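Local coordinates for protein carboxylesterase SOBER1 (Arabidopsis thaliana, PDB 6AVV) that hydrolyses carboxylic esters, preferring short acyl chains, shows phospholipase A2 activity toward phosphatidylcholine, and dampens the plant hypersensitive response to the bacterial effector AvrBsT, at residues G110-L115 with S132-F137; A4-L9 with L33-W38; F67-P72 with L166-Q171; S71-S76 with P136-I141. One frame throughout, in Å; residues are numbered along the deposited sequence.

Overall arrangement
The chain begins with contact 2, where strand 7-11 pairs with 37-39 at one margin of the parallel sheet of an alpha/beta hydrolase; this loop closes before any other opens. Residues 67-76, leading into helix 75-94, then start two longer loops: contact 4 closes one at 136-141 and contact 3 the other at 166-171. Contact 1, between helix 109-119 and the loop after strand 127-131, is nested inside the loop closed by contact 3 and shares Pro136 and Phe137 with contact 4. Trp134 meets Phe67, Phe67 meets Ile73, and Ile73 meets Val135, so contacts 1, 3 and 4 touch one another. Contact 2 lies apart, its centre about 32 Å from that of contact 3, across the chain's centre.

Contact 1 of 4, residues G110-L115 with S132-F137; sequences GGALTL and SGWVPF
Ala112, in the first turn of helix 109-119, sets its methyl over one face of the Trp134 indole. This CH-pi contact is nearly head-on: CB lies 3.9 Å from the centroid of the five-membered ring and 9° off its normal. The indole is swung under the methyl by chi1 of 61°, which puts CG between the backbone N and the carbonyl carbon.

The polar part is slight. Ala112 CA approaches Trp134 O at 3.4 Å, a CA-H...O contact, while Pro136 CG rests on the helix carbonyl, 3.5 Å from Ala112 O. Apolar packing does the rest: Ala112 CB meets Pro136 CB at 4.0 Å, and Leu115 lies alongside Val135, with CD1 4.2 Å from Val135 CB. Where the backbones come nearest, Gly111 and Gly133 bring their CA atoms to 4.5 Å.

The helix follows the nucleophile elbow that carries Ser108, the probable charge-relay serine, and the Trp134 side chain lies about 4 Å from that of Ser108. Dispersion and close backbone packing, rather than directional polar bonds, therefore appear to fix the loop and its indole beside the probable catalytic centre.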
loop_
_atom_site.group_PDB
_atom_site.type_symbol
_atom_site.label_atom_id
_atom_site.label_comp_id
_atom_site.label_asym_id
_atom_site.label_seq_id
_atom_site.Cartn_x
_atom_site.Cartn_y
_atom_site.Cartn_z
ATOM N N GLY A 110 6.004 1.175 -0.527
ATOM C CA GLY A 110 4.783 1.865 -0.166
ATOM C C GLY A 110 3.576 0.953 -0.201
ATOM O O GLY A 110 2.609 1.172 0.535
ATOM N N GLY A 111 3.598 -0.059 -1.071
ATOM C CA GLY A 111 2.540 -1.057 -1.047
ATOM C C GLY A 111 2.597 -1.929 0.193
ATOM O O GLY A 111 1.562 -2.228 0.791
ATOM N N ALA A 112 3.800 -2.337 0.606
ATOM C CA ALA A 112 3.931 -3.051 1.874
ATOM C C ALA A 112 3.399 -2.204 3.025
ATOM O O ALA A 112 2.690 -2.703 3.898
ATOM C CB ALA A 112 5.395 -3.434 2.122
ATOM N N LEU A 113 3.727 -0.911 3.029
ATOM C CA LEU A 113 3.255 -0.021 4.086
ATOM C C LEU A 113 1.741 0.150 4.019
ATOM O O LEU A 113 1.071 0.233 5.055
ATOM C CB LEU A 113 3.950 1.337 3.952
ATOM C CG LEU A 113 4.423 2.131 5.178
ATOM C CD1 LEU A 113 4.459 3.656 4.913
ATOM C CD2 LEU A 113 3.647 1.781 6.448
ATOM N N THR A 114 1.198 0.232 2.805
ATOM C CA THR A 114 -0.246 0.302 2.627
ATOM C C THR A 114 -0.913 -0.866 3.314
ATOM O O THR A 114 -1.863 -0.690 4.083
ATOM C CB THR A 114 -0.599 0.307 1.139
ATOM O OG1 THR A 114 -0.281 1.583 0.578
ATOM C CG2 THR A 114 -2.087 0.079 0.955
ATOM N N LEU A 115 -0.430 -2.075 3.030
ATOM C CA LEU A 115 -1.005 -3.276 3.626
ATOM C C LEU A 115 -0.977 -3.187 5.148
ATOM O O LEU A 115 -2.001 -3.378 5.819
ATOM C CB LEU A 115 -0.214 -4.482 3.129
ATOM C CG LEU A 115 -0.786 -5.861 2.824
ATOM C CD1 LEU A 115 -0.070 -6.908 3.668
ATOM C CD2 LEU A 115 -2.290 -5.924 2.918
ATOM N N SER A 132 2.640 -4.151 -6.346
ATOM C CA SER A 132 3.954 -4.784 -6.343
ATOM C C SER A 132 4.605 -4.699 -4.966
ATOM O O SER A 132 5.805 -4.447 -4.833
ATOM C CB SER A 132 4.848 -4.166 -7.416
ATOM O OG SER A 132 4.162 -4.188 -8.652
ATOM N N GLY A 133 3.805 -4.911 -3.927
ATOM C CA GLY A 133 4.296 -4.872 -2.573
ATOM C C GLY A 133 4.649 -6.246 -2.043
ATOM O O GLY A 133 4.834 -7.214 -2.794
ATOM N N TRP A 134 4.756 -6.332 -0.723
ATOM C CA TRP A 134 5.015 -7.597 -0.047
ATOM C C TRP A 134 4.414 -7.490 1.338
ATOM O O TRP A 134 4.063 -6.400 1.783
ATOM C CB TRP A 134 6.510 -7.911 0.015
ATOM C CG TRP A 134 7.386 -6.897 0.778
ATOM C CD1 TRP A 134 7.724 -6.945 2.097
ATOM C CD2 TRP A 134 8.060 -5.746 0.238
ATOM N NE1 TRP A 134 8.554 -5.893 2.421
ATOM C CE2 TRP A 134 8.784 -5.151 1.296
ATOM C CE3 TRP A 134 8.125 -5.167 -1.033
ATOM C CZ2 TRP A 134 9.554 -3.993 1.125
ATOM C CZ3 TRP A 134 8.896 -4.027 -1.207
ATOM C CH2 TRP A 134 9.611 -3.456 -0.132
ATOM N N VAL A 135 4.274 -8.609 2.038
ATOM C CA VAL A 135 3.725 -8.586 3.388
ATOM C C VAL A 135 4.884 -8.326 4.348
ATOM O O VAL A 135 5.877 -9.076 4.322
ATOM C CB VAL A 135 2.917 -9.847 3.738
ATOM C CG1 VAL A 135 2.958 -10.875 2.634
ATOM C CG2 VAL A 135 3.214 -10.396 5.123
ATOM N N PRO A 136 4.861 -7.208 5.108
ATOM C CA PRO A 136 6.056 -6.762 5.829
ATOM C C PRO A 136 6.091 -7.173 7.292
ATOM O O PRO A 136 6.877 -6.605 8.063
ATOM C CB PRO A 136 5.971 -5.240 5.693
ATOM C CG PRO A 136 4.499 -4.992 5.768
ATOM C CD PRO A 136 3.831 -6.156 5.066
ATOM N N PHE A 137 5.254 -8.137 7.677
ATOM C CA PHE A 137 5.277 -8.707 9.019
ATOM C C PHE A 137 4.924 -10.189 8.928
ATOM O O PHE A 137 4.525 -10.686 7.875
ATOM C CB PHE A 137 4.324 -7.991 9.993
ATOM C CG PHE A 137 3.091 -7.394 9.357
ATOM C CD1 PHE A 137 2.163 -8.198 8.714
ATOM C CD2 PHE A 137 2.776 -6.056 9.566
ATOM C CE1 PHE A 137 1.015 -7.658 8.162
ATOM C CE2 PHE A 137 1.613 -5.510 9.052
ATOM C CZ PHE A 137 0.726 -6.312 8.348
#

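Contact 2 of 4, residues A4-L9 with L33-W38; sequences ARTFIL and LSNASW
Thr6-Ile8 and Ala36-Trp38 run parallel, Phe7 facing Ser37 and Ile8 facing Trp38, and Ser37 bonds to the residues on both sides of Phe7: Ser37 N gives to Thr6 O at 2.8 Å with an N-H...O angle of 170°, and Ile8 N to Ser37 O, also at 2.8 Å.

Ile8 makes the largest single contribution to the packing. It lies alongside Trp38 and covers one face of the indole with two branches. CG2 touches CZ3 of Trp38 at 3.6 Å, and CD1 sits 3.9 Å from the centroid of the six-membered ring, 19° off its normal. The extended far branch (chi2 177°) also carries CD1 to Leu33 CD1, 3.5 Å away, crossing that side chain at about a right angle. Before the strands, Thr6 CB packs on Ala36 CB at 3.8 Å. A water bridges the diverging chains there, accepting from Thr6 N and Ser37 OG and donating to Asn35 O. The Arg5 guanidinium sets one face over Ser37 OG, with CZ 3.2 Å from it, while NE is salt-bridged to Glu92.

Strand 37-39 borders the parallel sheet here, and strand 7-11 continues the pairing inward to strand 102-107. Leu33 leans on helix 198-212, whereas Phe7 and Leu9 face helix 75-94.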
loop_
_atom_site.group_PDB
_atom_site.type_symbol
_atom_site.label_atom_id
_atom_site.label_comp_id
_atom_site.label_asym_id
_atom_site.label_seq_id
_atom_site.Cartn_x
_atom_site.Cartn_y
_atom_site.Cartn_z
ATOM N N ALA A 4 -19.669 13.305 -2.074
ATOM C CA ALA A 4 -18.989 13.139 -0.796
ATOM C C ALA A 4 -17.478 13.197 -0.991
ATOM O O ALA A 4 -16.966 12.829 -2.047
ATOM C CB ALA A 4 -19.392 11.832 -0.138
ATOM N N ARG A 5 -16.782 13.662 0.041
ATOM C CA ARG A 5 -15.340 13.840 -0.033
ATOM C C ARG A 5 -14.638 12.489 -0.075
ATOM O O ARG A 5 -14.892 11.622 0.764
ATOM C CB ARG A 5 -14.852 14.647 1.166
ATOM C CG ARG A 5 -13.360 14.883 1.168
ATOM C CD ARG A 5 -12.938 15.770 2.315
ATOM N NE ARG A 5 -11.488 15.919 2.381
ATOM C CZ ARG A 5 -10.809 16.890 1.782
ATOM N NH1 ARG A 5 -11.450 17.809 1.069
ATOM N NH2 ARG A 5 -9.488 16.944 1.898
ATOM N N THR A 6 -13.752 12.316 -1.051
ATOM C CA THR A 6 -12.925 11.127 -1.174
ATOM C C THR A 6 -11.478 11.527 -0.930
ATOM O O THR A 6 -11.039 12.583 -1.389
ATOM C CB THR A 6 -13.065 10.488 -2.558
ATOM O OG1 THR A 6 -14.437 10.136 -2.780
ATOM C CG2 THR A 6 -12.208 9.238 -2.672
ATOM N N PHE A 7 -10.744 10.692 -0.202
ATOM C CA PHE A 7 -9.355 10.970 0.142
ATOM C C PHE A 7 -8.506 9.793 -0.285
ATOM O O PHE A 7 -8.819 8.650 0.066
ATOM C CB PHE A 7 -9.205 11.207 1.640
ATOM C CG PHE A 7 -7.800 11.458 2.078
ATOM C CD1 PHE A 7 -7.194 12.681 1.837
ATOM C CD2 PHE A 7 -7.085 10.480 2.751
ATOM C CE1 PHE A 7 -5.903 12.913 2.254
ATOM C CE2 PHE A 7 -5.787 10.721 3.170
ATOM C CZ PHE A 7 -5.203 11.940 2.917
ATOM N N ILE A 8 -7.444 10.061 -1.038
ATOM C CA ILE A 8 -6.550 9.024 -1.529
ATOM C C ILE A 8 -5.149 9.358 -1.057
ATOM O O ILE A 8 -4.593 10.402 -1.431
ATOM C CB ILE A 8 -6.596 8.901 -3.058
ATOM C CG1 ILE A 8 -8.031 8.632 -3.520
ATOM C CG2 ILE A 8 -5.693 7.777 -3.510
ATOM C CD1 ILE A 8 -8.166 8.565 -5.007
ATOM N N LEU A 9 -4.592 8.491 -0.222
ATOM C CA LEU A 9 -3.223 8.617 0.259
ATOM C C LEU A 9 -2.361 7.696 -0.583
ATOM O O LEU A 9 -2.633 6.500 -0.664
ATOM C CB LEU A 9 -3.119 8.225 1.732
ATOM C CG LEU A 9 -1.748 8.338 2.402
ATOM C CD1 LEU A 9 -1.334 9.787 2.410
ATOM C CD2 LEU A 9 -1.787 7.750 3.804
ATOM N N LEU A 33 -13.388 10.475 -9.628
ATOM C CA LEU A 33 -12.089 10.578 -8.975
ATOM C C LEU A 33 -11.435 11.945 -9.121
ATOM O O LEU A 33 -10.576 12.292 -8.304
ATOM C CB LEU A 33 -11.127 9.511 -9.515
ATOM C CG LEU A 33 -11.110 8.180 -8.761
ATOM C CD1 LEU A 33 -10.826 8.429 -7.299
ATOM C CD2 LEU A 33 -12.415 7.457 -8.916
ATOM N N SER A 34 -11.800 12.719 -10.142
ATOM C CA SER A 34 -11.272 14.074 -10.245
ATOM C C SER A 34 -11.731 14.945 -9.084
ATOM O O SER A 34 -11.081 15.949 -8.777
ATOM C CB SER A 34 -11.684 14.696 -11.577
ATOM O OG SER A 34 -11.240 13.901 -12.664
ATOM N N ASN A 35 -12.830 14.572 -8.431
ATOM C CA ASN A 35 -13.279 15.254 -7.223
ATOM C C ASN A 35 -12.422 14.906 -6.006
ATOM O O ASN A 35 -12.435 15.645 -5.018
ATOM C CB ASN A 35 -14.752 14.900 -6.973
ATOM C CG ASN A 35 -15.161 15.032 -5.514
ATOM O OD1 ASN A 35 -15.601 16.096 -5.075
ATOM N ND2 ASN A 35 -15.019 13.948 -4.755
ATOM N N ALA A 36 -11.665 13.815 -6.060
ATOM C CA ALA A 36 -11.016 13.310 -4.861
ATOM C C ALA A 36 -9.845 14.185 -4.434
ATOM O O ALA A 36 -9.196 14.850 -5.251
ATOM C CB ALA A 36 -10.525 11.880 -5.084
ATOM N N SER A 37 -9.578 14.167 -3.130
ATOM C CA SER A 37 -8.442 14.851 -2.528
ATOM C C SER A 37 -7.300 13.855 -2.367
ATOM O O SER A 37 -7.484 12.790 -1.773
ATOM C CB SER A 37 -8.814 15.439 -1.167
ATOM O OG SER A 37 -10.143 15.940 -1.159
ATOM N N TRP A 38 -6.129 14.202 -2.890
ATOM C CA TRP A 38 -4.977 13.313 -2.857
ATOM C C TRP A 38 -3.914 13.845 -1.907
ATOM O O TRP A 38 -3.761 15.057 -1.725
ATOM C CB TRP A 38 -4.333 13.165 -4.242
ATOM C CG TRP A 38 -5.163 12.542 -5.301
ATOM C CD1 TRP A 38 -6.236 13.095 -5.935
ATOM C CD2 TRP A 38 -4.966 11.257 -5.892
ATOM N NE1 TRP A 38 -6.723 12.229 -6.874
ATOM C CE2 TRP A 38 -5.960 11.091 -6.872
ATOM C CE3 TRP A 38 -4.031 10.231 -5.697
ATOM C CZ2 TRP A 38 -6.062 9.934 -7.647
ATOM C CZ3 TRP A 38 -4.131 9.085 -6.465
ATOM C CH2 TRP A 38 -5.139 8.946 -7.432
HETATM O O HOH W 1 -12.906 15.114 -2.378
HETATM O O HOH W 2 -14.713 11.575 -5.266
#

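Contact 3 of 4, residues F67-P72 with L166-Q171; sequences FKVGSP and LFEAGQ
The Phe67 ring takes Ala169 CB at its edge, in the ring plane and 3.9 Å from CD2. One of its faces is covered by Ser71 CB, 3.6 Å above the plane and toward the rim, while the other stacks on Trp134. In this alpha/beta hydrolase the contact joins a type II beta turn, Lys68 to Ser71, to the start of the short helix 167-171, for which Leu166 is the N-cap residue.

The single direct hydrogen bond between the segments holds the helix start to the residue just before the turn. Leu166 N gives to Phe67 O at 2.9 Å, almost straight off the carbonyl (C=O...N angle 173°). The Leu166 side chain is about 6 Å from that of Asp162, the likely acid of the charge relay. Inside the turn, Lys68 N gives to Ser71 OG at 2.8 Å, and that hydroxyl also bonds to Glu64.

On Val69, CG1 stands anti to the backbone N (chi1 170°), leaving CG2 to touch Glu168 CG at 3.7 Å and Glu168 O at 3.4 Å in the helix's first turn. Beside it, a water takes the N-H of Val69 at 2.9 Å and donates to Glu168 OE1.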
loop_
_atom_site.group_PDB
_atom_site.type_symbol
_atom_site.label_atom_id
_atom_site.label_comp_id
_atom_site.label_asym_id
_atom_site.label_seq_id
_atom_site.Cartn_x
_atom_site.Cartn_y
_atom_site.Cartn_z
ATOM N N PHE A 67 13.206 -8.875 -3.118
ATOM C CA PHE A 67 12.423 -9.507 -2.074
ATOM C C PHE A 67 11.835 -10.806 -2.599
ATOM O O PHE A 67 11.056 -10.794 -3.561
ATOM C CB PHE A 67 11.313 -8.580 -1.596
ATOM C CG PHE A 67 10.666 -9.050 -0.335
ATOM C CD1 PHE A 67 11.120 -8.595 0.894
ATOM C CD2 PHE A 67 9.641 -9.982 -0.370
ATOM C CE1 PHE A 67 10.539 -9.049 2.076
ATOM C CE2 PHE A 67 9.054 -10.428 0.799
ATOM C CZ PHE A 67 9.503 -9.965 2.019
ATOM N N LYS A 68 12.195 -11.912 -1.949
ATOM C CA LYS A 68 11.730 -13.250 -2.274
ATOM C C LYS A 68 10.828 -13.751 -1.159
ATOM O O LYS A 68 10.818 -13.212 -0.051
ATOM C CB LYS A 68 12.908 -14.218 -2.438
ATOM C CG LYS A 68 14.205 -13.571 -2.874
ATOM C CD LYS A 68 15.403 -14.450 -2.502
ATOM C CE LYS A 68 16.568 -13.621 -1.970
ATOM N NZ LYS A 68 17.592 -14.442 -1.257
ATOM N N VAL A 69 10.081 -14.821 -1.451
ATOM C CA VAL A 69 9.418 -15.544 -0.376
ATOM C C VAL A 69 10.476 -15.990 0.621
ATOM O O VAL A 69 11.471 -16.627 0.253
ATOM C CB VAL A 69 8.627 -16.737 -0.932
ATOM C CG1 VAL A 69 8.145 -17.623 0.210
ATOM C CG2 VAL A 69 7.453 -16.252 -1.760
ATOM N N GLY A 70 10.286 -15.625 1.883
ATOM C CA GLY A 70 11.256 -15.929 2.910
ATOM C C GLY A 70 12.309 -14.871 3.137
ATOM O O GLY A 70 13.173 -15.061 4.002
ATOM N N SER A 71 12.274 -13.765 2.395
ATOM C CA SER A 71 13.250 -12.711 2.626
ATOM C C SER A 71 13.070 -12.139 4.029
ATOM O O SER A 71 11.948 -12.082 4.543
ATOM C CB SER A 71 13.109 -11.596 1.590
ATOM O OG SER A 71 13.766 -11.928 0.378
ATOM N N PRO A 72 14.154 -11.711 4.669
ATOM C CA PRO A 72 14.031 -11.108 5.999
ATOM C C PRO A 72 13.292 -9.784 5.932
ATOM O O PRO A 72 13.349 -9.063 4.932
ATOM C CB PRO A 72 15.486 -10.910 6.435
ATOM C CG PRO A 72 16.250 -10.812 5.146
ATOM C CD PRO A 72 15.553 -11.762 4.212
ATOM N N LEU A 166 9.456 -10.537 -6.025
ATOM C CA LEU A 166 9.049 -11.666 -6.848
ATOM C C LEU A 166 7.538 -11.821 -6.825
ATOM O O LEU A 166 6.889 -11.627 -5.790
ATOM C CB LEU A 166 9.723 -12.958 -6.371
ATOM C CG LEU A 166 11.141 -13.196 -6.914
ATOM C CD1 LEU A 166 12.086 -12.003 -6.715
ATOM C CD2 LEU A 166 11.755 -14.433 -6.291
ATOM N N PHE A 167 6.972 -12.143 -7.994
ATOM C CA PHE A 167 5.541 -12.424 -8.085
ATOM C C PHE A 167 5.112 -13.430 -7.021
ATOM O O PHE A 167 4.054 -13.281 -6.405
ATOM C CB PHE A 167 5.219 -12.941 -9.491
ATOM C CG PHE A 167 3.759 -13.175 -9.751
ATOM C CD1 PHE A 167 2.879 -12.116 -9.895
ATOM C CD2 PHE A 167 3.267 -14.466 -9.883
ATOM C CE1 PHE A 167 1.542 -12.331 -10.150
ATOM C CE2 PHE A 167 1.930 -14.691 -10.136
ATOM C CZ PHE A 167 1.063 -13.626 -10.270
ATOM N N GLU A 168 5.952 -14.443 -6.777
ATOM C CA GLU A 168 5.697 -15.440 -5.739
ATOM C C GLU A 168 5.497 -14.796 -4.367
ATOM O O GLU A 168 4.687 -15.267 -3.562
ATOM C CB GLU A 168 6.873 -16.418 -5.707
ATOM C CG GLU A 168 6.634 -17.740 -5.019
ATOM C CD GLU A 168 7.872 -18.623 -5.066
ATOM O OE1 GLU A 168 8.986 -18.096 -4.850
ATOM O OE2 GLU A 168 7.734 -19.839 -5.323
ATOM N N ALA A 169 6.241 -13.727 -4.074
ATOM C CA ALA A 169 6.058 -13.029 -2.804
ATOM C C ALA A 169 4.733 -12.283 -2.760
ATOM O O ALA A 169 4.107 -12.182 -1.694
ATOM C CB ALA A 169 7.220 -12.071 -2.555
ATOM N N GLY A 170 4.281 -11.749 -3.896
ATOM C CA GLY A 170 2.955 -11.152 -3.933
ATOM C C GLY A 170 1.857 -12.186 -3.775
ATOM O O GLY A 170 0.861 -11.949 -3.085
ATOM N N GLN A 171 2.026 -13.354 -4.410
ATOM C CA GLN A 171 1.057 -14.432 -4.243
ATOM C C GLN A 171 0.989 -14.893 -2.800
ATOM O O GLN A 171 -0.081 -15.290 -2.326
ATOM C CB GLN A 171 1.416 -15.607 -5.146
ATOM C CG GLN A 171 1.172 -15.343 -6.608
ATOM C CD GLN A 171 1.576 -16.528 -7.455
ATOM O OE1 GLN A 171 2.736 -16.941 -7.445
ATOM N NE2 GLN A 171 0.619 -17.090 -8.184
HETATM O O HOH W 3 10.561 -16.548 -3.674
#

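Contact 4 of 4, residues S71-S76 with P136-I141; sequences SPIDES and PFTSSI
Pro136 meets Ile73 through its backbone: the CD1 methyl of Ile73 lies against Pro136 C and extends over the next residue. The carbonyl is bridged, since Pro136 O receives a bond from a water at 2.9 Å that accepts weakly from Asp74 N.

At Phe137 the same methyl reaches CA, with Ile73 CD1 at 3.6 Å. The Glu75 side chain crosses Phe137 at about a right angle, its CD 3.4 Å from Phe137 CB, and the carboxylate and ring planes stand 71° apart. The ring lies between two neighbours of its own segment, with Ile141 CG2 over one face, 3.3 Å above the plane and toward the rim, and Pro136 CG over the opposite face. It also touches Ala116 of helix 109-119.

Thr138 supplies the direct hydrogen bond of the contact, its N giving to Glu75 OE1 at 3.1 Å. The N-H comes from above the carboxylate, 50° out of its plane. Glu75 is the first residue of helix 75-94, whose N-cap is Asp74 with OD1 accepting from Ser77 N, so the loop after strand 127-131 is tied to a capped helix start. With CG anti to the backbone N (chi1 -172°) and the chain extended, Glu75 carries its carboxylate across to this loop. Thr138 CG2 packs on Ile73 CD1 at 4.1 Å.

Ser139 begins a 3-10 turn, and Ser140 N makes a weak bond back to Thr138 OG1. Ile141 N gives to Thr138 O at 3.1 Å. The Ile141 side chain slides past that of Glu75 in the opposite direction, Ile141 CB lying 4.1 Å from Glu75 OE2.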
loop_
_atom_site.group_PDB
_atom_site.type_symbol
_atom_site.label_atom_id
_atom_site.label_comp_id
_atom_site.label_asym_id
_atom_site.label_seq_id
_atom_site.Cartn_x
_atom_site.Cartn_y
_atom_site.Cartn_z
ATOM N N SER A 71 12.274 -13.765 2.395
ATOM C CA SER A 71 13.250 -12.711 2.626
ATOM C C SER A 71 13.070 -12.139 4.029
ATOM O O SER A 71 11.948 -12.082 4.543
ATOM C CB SER A 71 13.109 -11.596 1.590
ATOM O OG SER A 71 13.766 -11.928 0.378
ATOM N N PRO A 72 14.154 -11.711 4.669
ATOM C CA PRO A 72 14.031 -11.108 5.999
ATOM C C PRO A 72 13.292 -9.784 5.932
ATOM O O PRO A 72 13.349 -9.063 4.932
ATOM C CB PRO A 72 15.486 -10.910 6.435
ATOM C CG PRO A 72 16.250 -10.812 5.146
ATOM C CD PRO A 72 15.553 -11.762 4.212
ATOM N N ILE A 73 12.594 -9.470 7.026
ATOM C CA ILE A 73 11.840 -8.236 7.180
ATOM C C ILE A 73 12.170 -7.638 8.542
ATOM O O ILE A 73 12.590 -8.335 9.469
ATOM C CB ILE A 73 10.320 -8.467 7.055
ATOM C CG1 ILE A 73 9.877 -9.526 8.065
ATOM C CG2 ILE A 73 9.942 -8.865 5.628
ATOM C CD1 ILE A 73 8.443 -9.942 7.922
ATOM N N ASP A 74 11.975 -6.322 8.652
ATOM C CA ASP A 74 12.159 -5.586 9.906
ATOM C C ASP A 74 10.778 -5.145 10.396
ATOM O O ASP A 74 10.315 -4.040 10.102
ATOM C CB ASP A 74 13.099 -4.398 9.710
ATOM C CG ASP A 74 13.457 -3.701 11.024
ATOM O OD1 ASP A 74 12.680 -3.784 12.008
ATOM O OD2 ASP A 74 14.523 -3.050 11.067
ATOM N N GLU A 75 10.141 -6.011 11.191
ATOM C CA GLU A 75 8.760 -5.778 11.601
ATOM C C GLU A 75 8.626 -4.553 12.500
ATOM O O GLU A 75 7.678 -3.771 12.356
ATOM C CB GLU A 75 8.225 -7.025 12.304
ATOM C CG GLU A 75 6.757 -6.987 12.617
ATOM C CD GLU A 75 6.191 -8.376 12.860
ATOM O OE1 GLU A 75 6.663 -9.342 12.211
ATOM O OE2 GLU A 75 5.275 -8.492 13.702
ATOM N N SER A 76 9.561 -4.367 13.434
ATOM C CA SER A 76 9.508 -3.190 14.297
ATOM C C SER A 76 9.538 -1.900 13.489
ATOM O O SER A 76 8.823 -0.942 13.804
ATOM C CB SER A 76 10.660 -3.212 15.298
ATOM O OG SER A 76 10.488 -4.239 16.265
ATOM N N PRO A 136 4.861 -7.208 5.108
ATOM C CA PRO A 136 6.056 -6.762 5.829
ATOM C C PRO A 136 6.091 -7.173 7.292
ATOM O O PRO A 136 6.877 -6.605 8.063
ATOM C CB PRO A 136 5.971 -5.240 5.693
ATOM C CG PRO A 136 4.499 -4.992 5.768
ATOM C CD PRO A 136 3.831 -6.156 5.066
ATOM N N PHE A 137 5.254 -8.137 7.677
ATOM C CA PHE A 137 5.277 -8.707 9.019
ATOM C C PHE A 137 4.924 -10.189 8.928
ATOM O O PHE A 137 4.525 -10.686 7.875
ATOM C CB PHE A 137 4.324 -7.991 9.993
ATOM C CG PHE A 137 3.091 -7.394 9.357
ATOM C CD1 PHE A 137 2.163 -8.198 8.714
ATOM C CD2 PHE A 137 2.776 -6.056 9.566
ATOM C CE1 PHE A 137 1.015 -7.658 8.162
ATOM C CE2 PHE A 137 1.613 -5.510 9.052
ATOM C CZ PHE A 137 0.726 -6.312 8.348
ATOM N N THR A 138 5.083 -10.905 10.044
ATOM C CA THR A 138 4.729 -12.320 10.070
ATOM C C THR A 138 3.303 -12.501 10.573
ATOM O O THR A 138 2.639 -11.547 10.987
ATOM C CB THR A 138 5.695 -13.121 10.943
ATOM O OG1 THR A 138 5.532 -12.740 12.317
ATOM C CG2 THR A 138 7.124 -12.876 10.519
ATOM N N SER A 139 2.838 -13.756 10.563
ATOM C CA SER A 139 1.470 -14.062 10.964
ATOM C C SER A 139 1.210 -13.748 12.433
ATOM O O SER A 139 0.045 -13.668 12.837
ATOM C CB SER A 139 1.151 -15.538 10.681
ATOM O OG SER A 139 2.050 -16.398 11.359
ATOM N N SER A 140 2.264 -13.542 13.228
ATOM C CA SER A 140 2.097 -13.178 14.633
ATOM C C SER A 140 1.351 -11.864 14.816
ATOM O O SER A 140 0.775 -11.634 15.886
ATOM C CB SER A 140 3.462 -13.082 15.314
ATOM O OG SER A 140 4.168 -14.307 15.213
ATOM N N ILE A 141 1.345 -10.998 13.800
ATOM C CA ILE A 141 0.667 -9.712 13.918
ATOM C C ILE A 141 -0.841 -9.842 13.738
ATOM O O ILE A 141 -1.578 -8.932 14.129
ATOM C CB ILE A 141 1.240 -8.702 12.903
ATOM C CG1 ILE A 141 0.893 -7.257 13.285
ATOM C CG2 ILE A 141 0.701 -8.970 11.511
ATOM C CD1 ILE A 141 1.562 -6.763 14.536
HETATM O O HOH W 4 9.413 -5.319 7.473
#